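Local atomic coordinates of guanine nucleotide exchange protein (PDB entry 1XSZ), a protein that probably acts as a guanine nucleotide exchange factor for ADP-ribosylation factors, through a Sec7 domain whose active site lies beneath a cap. Residues Q278-N283 and Q293-I298; Q81-G86 and F121-D126. One frame throughout, in Å; residues are numbered along the deposited sequence.

Contact 1. Residues Q278-N283 and Q293-I298; sequences QVYTPN and QPRVII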
loop_
_atom_site.group_PDB
_atom_site.type_symbol
_atom_site.label_atom_id
_atom_site.label_comp_id
_atom_site.label_asym_id
_atom_site.label_seq_id
_atom_site.Cartn_x
_atom_site.Cartn_y
_atom_site.Cartn_z
ATOM N N GLN A 278 -0.548 10.916 -0.190
ATOM C CA GLN A 278 -0.321 10.187 -1.431
ATOM C C GLN A 278 -1.226 10.738 -2.516
ATOM O O GLN A 278 -2.391 11.040 -2.263
ATOM C CB GLN A 278 -0.645 8.705 -1.246
ATOM C CG GLN A 278 0.116 8.018 -0.149
ATOM C CD GLN A 278 -0.419 6.626 0.102
ATOM O OE1 GLN A 278 -0.501 5.810 -0.816
ATOM N NE2 GLN A 278 -0.790 6.351 1.341
ATOM N N VAL A 279 -0.703 10.838 -3.728
ATOM C CA VAL A 279 -1.477 11.341 -4.848
ATOM C C VAL A 279 -1.519 10.319 -5.979
ATOM O O VAL A 279 -0.494 9.732 -6.330
ATOM C CB VAL A 279 -0.876 12.662 -5.387
ATOM C CG1 VAL A 279 -1.652 13.128 -6.600
ATOM C CG2 VAL A 279 -0.903 13.727 -4.300
ATOM N N TYR A 280 -2.708 10.107 -6.530
ATOM C CA TYR A 280 -2.904 9.188 -7.645
ATOM C C TYR A 280 -3.745 9.868 -8.716
ATOM O O TYR A 280 -4.744 10.507 -8.405
ATOM C CB TYR A 280 -3.649 7.913 -7.214
ATOM C CG TYR A 280 -2.946 7.088 -6.172
ATOM C CD1 TYR A 280 -2.972 7.458 -4.832
ATOM C CD2 TYR A 280 -2.212 5.955 -6.531
ATOM C CE1 TYR A 280 -2.280 6.730 -3.873
ATOM C CE2 TYR A 280 -1.517 5.220 -5.582
ATOM C CZ TYR A 280 -1.549 5.613 -4.256
ATOM O OH TYR A 280 -0.831 4.917 -3.317
ATOM N N THR A 281 -3.334 9.750 -9.973
ATOM C CA THR A 281 -4.106 10.302 -11.076
ATOM C C THR A 281 -4.282 9.152 -12.057
ATOM O O THR A 281 -3.334 8.425 -12.370
ATOM C CB THR A 281 -3.415 11.517 -11.750
ATOM O OG1 THR A 281 -2.123 11.145 -12.232
ATOM C CG2 THR A 281 -3.277 12.653 -10.761
ATOM N N PRO A 282 -5.504 8.960 -12.553
ATOM C CA PRO A 282 -5.780 7.870 -13.488
ATOM C C PRO A 282 -5.141 7.918 -14.866
ATOM O O PRO A 282 -4.957 8.984 -15.451
ATOM C CB PRO A 282 -7.303 7.872 -13.571
ATOM C CG PRO A 282 -7.634 9.340 -13.416
ATOM C CD PRO A 282 -6.722 9.748 -12.280
ATOM N N ASN A 283 -4.773 6.741 -15.365
ATOM C CA ASN A 283 -4.245 6.614 -16.712
ATOM C C ASN A 283 -4.895 5.368 -17.310
ATOM O O ASN A 283 -5.569 4.610 -16.608
ATOM C CB ASN A 283 -2.706 6.554 -16.743
ATOM C CG ASN A 283 -2.134 5.379 -15.994
ATOM O OD1 ASN A 283 -2.417 4.229 -16.317
ATOM N ND2 ASN A 283 -1.307 5.661 -14.994
ATOM N N GLN A 293 -10.959 7.955 -11.296
ATOM C CA GLN A 293 -10.856 9.175 -10.505
ATOM C C GLN A 293 -9.525 9.371 -9.805
ATOM O O GLN A 293 -8.876 8.409 -9.402
ATOM C CB GLN A 293 -11.942 9.195 -9.422
ATOM C CG GLN A 293 -13.356 9.084 -9.934
ATOM C CD GLN A 293 -14.373 8.877 -8.827
ATOM O OE1 GLN A 293 -14.046 8.894 -7.633
ATOM N NE2 GLN A 293 -15.619 8.682 -9.219
ATOM N N PRO A 294 -9.090 10.631 -9.665
ATOM C CA PRO A 294 -7.831 10.887 -8.972
ATOM C C PRO A 294 -8.109 10.601 -7.495
ATOM O O PRO A 294 -9.272 10.589 -7.063
ATOM C CB PRO A 294 -7.583 12.371 -9.237
ATOM C CG PRO A 294 -8.965 12.921 -9.385
ATOM C CD PRO A 294 -9.649 11.875 -10.222
ATOM N N ARG A 295 -7.058 10.373 -6.721
ATOM C CA ARG A 295 -7.217 10.085 -5.306
ATOM C C ARG A 295 -6.137 10.769 -4.499
ATOM O O ARG A 295 -5.011 10.921 -4.971
ATOM C CB ARG A 295 -7.089 8.583 -5.038
ATOM C CG ARG A 295 -7.991 7.683 -5.848
ATOM C CD ARG A 295 -7.383 6.289 -5.931
ATOM N NE ARG A 295 -7.238 5.660 -4.621
ATOM C CZ ARG A 295 -6.371 4.686 -4.354
ATOM N NH1 ARG A 295 -5.563 4.241 -5.303
ATOM N NH2 ARG A 295 -6.330 4.146 -3.144
ATOM N N VAL A 296 -6.485 11.180 -3.287
ATOM C CA VAL A 296 -5.530 11.756 -2.361
ATOM C C VAL A 296 -5.774 10.995 -1.061
ATOM O O VAL A 296 -6.908 10.922 -0.583
ATOM C CB VAL A 296 -5.755 13.264 -2.136
ATOM C CG1 VAL A 296 -4.802 13.770 -1.057
ATOM C CG2 VAL A 296 -5.532 14.028 -3.445
ATOM N N ILE A 297 -4.723 10.394 -0.515
ATOM C CA ILE A 297 -4.825 9.635 0.724
ATOM C C ILE A 297 -3.935 10.319 1.753
ATOM O O ILE A 297 -2.725 10.462 1.544
ATOM C CB ILE A 297 -4.374 8.164 0.529
ATOM C CG1 ILE A 297 -5.265 7.480 -0.516
ATOM C CG2 ILE A 297 -4.446 7.423 1.856
ATOM C CD1 ILE A 297 -4.846 6.057 -0.862
ATOM N N ILE A 298 -4.538 10.742 2.860
ATOM C CA ILE A 298 -3.831 11.446 3.924
ATOM C C ILE A 298 -3.851 10.614 5.194
ATOM O O ILE A 298 -4.919 10.231 5.673
ATOM C CB ILE A 298 -4.500 12.813 4.195
ATOM C CG1 ILE A 298 -4.534 13.628 2.901
ATOM C CG2 ILE A 298 -3.752 13.557 5.287
ATOM C CD1 ILE A 298 -5.259 14.961 3.016
HETATM O O HOH W 1 -1.049 8.699 3.078
#
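Q278 and I297 form a hydrogen-bonded pair between neighbouring antiparallel strands of the capping domain's sheet. The strand directions differ by 167°, and the link between them carries helix 287-290, not a tight turn. Q278 N donates to I297 O over 2.8 Å, and I297 N returns the bond to Q278 O. The Q278 side chain runs extended to CD and crosses that of I297 obliquely, NE2 meeting I297 CG2. A water accepts from this NE2 and donates to I297 O, a carbonyl thus gripped by two donors. Q278 OE1, at the rim of the Y280 ring, receives Y280 OH at 2.7 Å in the plane of its carbonyl. Both polar ends also meet the Sec7 region, Q278 NE2 at E105 and Y280 OH at A106 N.

V279 and V296 form the non-hydrogen-bonded pair, their side chains on the face that packs against L221 of helix 216-224. Here V296 CA makes a CA-H...O contact of 3.2 Å with Q278 O.

Y280 exchanges two backbone bonds with R295, each 2.9 Å from N to O. Both side chains leave the same sheet face, and chi1 of -61° sets Y280 CG beside its own N. The guanidinium stacks on the ring with planes 26° apart, NH1 lying 3.9 Å above the ring centre: a cation-pi contact. R295 NE is salt-bridged to E206 and NH2 bonds to G104 O, so the stacked group is also held through its nitrogens. Y280 CE1 meets I297 CD1.

Beyond these pairs the P282 ring meets the partner segment through CD, 3.6 Å from P294 N and 4.1 Å from P294 CB.

Contact 2. Residues Q81-G86 and F121-D126; sequences QMNFNG and FQQNPD
Q123, in the last turn of helix 106-123, grips the backbone of M82 and F84 in the loop between helices 69-80 and 89-98. Its CB points toward that loop, and the chain beyond continues extended, with CD anti to CA (chi2 177°). CB and CG therefore act as a straight spacer that delivers the amide to the loop's main chain. Q123 CD faces both groups it serves, 3.9 Å from M82 O and almost as near F84 N.

At the tip the two branches of the amide have opposite roles. Q123 OE1 accepts from F84 N at 2.9 Å, with an N-H...O angle of 159°; the donor is tilted somewhat from the amide's carbonyl plane. The same oxygen also lies 3.6 Å from F84 CB. Q123 NE2 donates to M82 O at 3.2 Å, a longer bond with an angle of 153° at the hydrogen, and it approaches nearly along the C=O axis. NE2 is further 3.8 Å from F84 CD2, placed obliquely to the ring. That ring makes an edge-to-face contact with F116 of helix 106-123 and touches F96 of helix 89-98.

A water adds a bridge at the backbone of Q123: it accepts from N85 ND2 at 3.0 Å and donates to Q123 O at 2.7 Å. This gives the carbonyl a partner where the helix is ending, for N124 is the first residue to leave helical angles.

One side-chain amide thus acts as donor and acceptor to backbone groups two residues apart, a bidentate side-chain-to-backbone contact that ties the C-terminal end of helix 106-123 to an interhelical loop in the all-helical Sec7 domain.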
loop_
_atom_site.group_PDB
_atom_site.type_symbol
_atom_site.label_atom_id
_atom_site.label_comp_id
_atom_site.label_asym_id
_atom_site.label_seq_id
_atom_site.Cartn_x
_atom_site.Cartn_y
_atom_site.Cartn_z
ATOM N N GLN A 81 6.638 -18.915 4.944
ATOM C CA GLN A 81 5.777 -20.023 5.341
ATOM C C GLN A 81 4.932 -20.553 4.188
ATOM O O GLN A 81 4.198 -21.530 4.342
ATOM C CB GLN A 81 4.888 -19.592 6.514
ATOM C CG GLN A 81 5.682 -19.349 7.794
ATOM C CD GLN A 81 4.908 -18.579 8.845
ATOM O OE1 GLN A 81 3.774 -18.158 8.621
ATOM N NE2 GLN A 81 5.527 -18.384 10.005
ATOM N N MET A 82 5.038 -19.904 3.031
ATOM C CA MET A 82 4.304 -20.326 1.842
ATOM C C MET A 82 5.209 -21.245 1.030
ATOM O O MET A 82 6.420 -21.043 0.984
ATOM C CB MET A 82 3.905 -19.111 1.003
ATOM C CG MET A 82 2.921 -18.188 1.707
ATOM S SD MET A 82 2.501 -16.720 0.746
ATOM C CE MET A 82 1.382 -17.405 -0.460
ATOM N N ASN A 83 4.619 -22.250 0.392
ATOM C CA ASN A 83 5.390 -23.209 -0.399
ATOM C C ASN A 83 5.296 -22.924 -1.895
ATOM O O ASN A 83 4.274 -23.208 -2.518
ATOM C CB ASN A 83 4.887 -24.630 -0.126
ATOM C CG ASN A 83 5.692 -25.692 -0.862
ATOM O OD1 ASN A 83 5.278 -26.851 -0.951
ATOM N ND2 ASN A 83 6.849 -25.307 -1.382
ATOM N N PHE A 84 6.366 -22.377 -2.464
ATOM C CA PHE A 84 6.404 -22.067 -3.889
ATOM C C PHE A 84 7.137 -23.151 -4.670
ATOM O O PHE A 84 7.188 -23.113 -5.898
ATOM C CB PHE A 84 7.085 -20.717 -4.122
ATOM C CG PHE A 84 6.339 -19.561 -3.525
ATOM C CD1 PHE A 84 5.056 -19.247 -3.964
ATOM C CD2 PHE A 84 6.902 -18.812 -2.499
ATOM C CE1 PHE A 84 4.339 -18.202 -3.387
ATOM C CE2 PHE A 84 6.193 -17.765 -1.914
ATOM C CZ PHE A 84 4.911 -17.461 -2.359
ATOM N N ASN A 85 7.702 -24.118 -3.956
ATOM C CA ASN A 85 8.420 -25.200 -4.614
ATOM C C ASN A 85 7.451 -26.052 -5.424
ATOM O O ASN A 85 6.476 -26.594 -4.897
ATOM C CB ASN A 85 9.143 -26.064 -3.580
ATOM C CG ASN A 85 9.869 -27.238 -4.209
ATOM O OD1 ASN A 85 9.249 -28.221 -4.605
ATOM N ND2 ASN A 85 11.187 -27.133 -4.315
ATOM N N GLY A 86 7.724 -26.157 -6.716
ATOM C CA GLY A 86 6.869 -26.937 -7.585
ATOM C C GLY A 86 6.126 -26.081 -8.591
ATOM O O GLY A 86 5.759 -26.550 -9.659
ATOM N N PHE A 121 13.147 -16.398 -5.070
ATOM C CA PHE A 121 14.564 -16.621 -5.316
ATOM C C PHE A 121 15.153 -17.597 -4.303
ATOM O O PHE A 121 15.885 -18.516 -4.668
ATOM C CB PHE A 121 15.320 -15.290 -5.257
ATOM C CG PHE A 121 16.812 -15.434 -5.373
ATOM C CD1 PHE A 121 17.383 -16.010 -6.503
ATOM C CD2 PHE A 121 17.645 -14.996 -4.350
ATOM C CE1 PHE A 121 18.766 -16.148 -6.612
ATOM C CE2 PHE A 121 19.031 -15.129 -4.450
ATOM C CZ PHE A 121 19.591 -15.705 -5.583
ATOM N N GLN A 122 14.828 -17.398 -3.030
ATOM C CA GLN A 122 15.332 -18.263 -1.969
ATOM C C GLN A 122 14.921 -19.717 -2.200
ATOM O O GLN A 122 15.709 -20.637 -1.966
ATOM C CB GLN A 122 14.812 -17.777 -0.611
ATOM C CG GLN A 122 15.453 -18.446 0.604
ATOM C CD GLN A 122 15.064 -19.904 0.754
ATOM O OE1 GLN A 122 13.882 -20.238 0.833
ATOM N NE2 GLN A 122 16.062 -20.780 0.797
ATOM N N GLN A 123 13.693 -19.921 -2.669
ATOM C CA GLN A 123 13.179 -21.263 -2.922
ATOM C C GLN A 123 13.455 -21.781 -4.336
ATOM O O GLN A 123 13.287 -22.973 -4.606
ATOM C CB GLN A 123 11.669 -21.306 -2.631
ATOM C CG GLN A 123 11.323 -21.216 -1.143
ATOM C CD GLN A 123 9.823 -21.193 -0.867
ATOM O OE1 GLN A 123 9.070 -22.035 -1.360
ATOM N NE2 GLN A 123 9.387 -20.231 -0.061
ATOM N N ASN A 124 13.885 -20.896 -5.232
ATOM C CA ASN A 124 14.178 -21.273 -6.618
ATOM C C ASN A 124 15.420 -20.557 -7.156
ATOM O O ASN A 124 15.348 -19.827 -8.143
ATOM C CB ASN A 124 12.977 -20.948 -7.515
ATOM C CG ASN A 124 11.753 -21.777 -7.175
ATOM O OD1 ASN A 124 11.722 -22.986 -7.410
ATOM N ND2 ASN A 124 10.739 -21.131 -6.610
ATOM N N PRO A 125 16.583 -20.779 -6.521
ATOM C CA PRO A 125 17.860 -20.165 -6.909
ATOM C C PRO A 125 18.304 -20.418 -8.352
ATOM O O PRO A 125 19.134 -19.682 -8.889
ATOM C CB PRO A 125 18.850 -20.763 -5.908
ATOM C CG PRO A 125 17.998 -21.058 -4.713
ATOM C CD PRO A 125 16.761 -21.642 -5.341
ATOM N N ASP A 126 17.752 -21.451 -8.976
ATOM C CA ASP A 126 18.125 -21.810 -10.342
ATOM C C ASP A 126 17.425 -21.027 -11.449
ATOM O O ASP A 126 17.833 -21.094 -12.610
ATOM C CB ASP A 126 17.889 -23.307 -10.561
ATOM C CG ASP A 126 16.449 -23.714 -10.306
ATOM O OD1 ASP A 126 15.956 -23.489 -9.179
ATOM O OD2 ASP A 126 15.812 -24.261 -11.231
HETATM O O HOH W 2 12.673 -24.936 -2.890
#

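In the fold
Contact 1 is buried and belongs to the capping region, whereas contact 2 lies at the surface of the Sec7 region; their centres are 35 Å apart, on opposite sides of the chain's centre, and they share no helix or strand. Contact 1 buries 459 Å² between its segments against 210 Å² in contact 2. Reciprocal backbone bonds between strands, with a cation-pi stack on one face, dominate the first; in the second a single glutamine supplies both direct hydrogen bonds, and water completes the join. The two are still related through helix 106-123: contact 2 uses its C-terminal end, while side chains of contact 1 bond at G104-A106, where that helix begins.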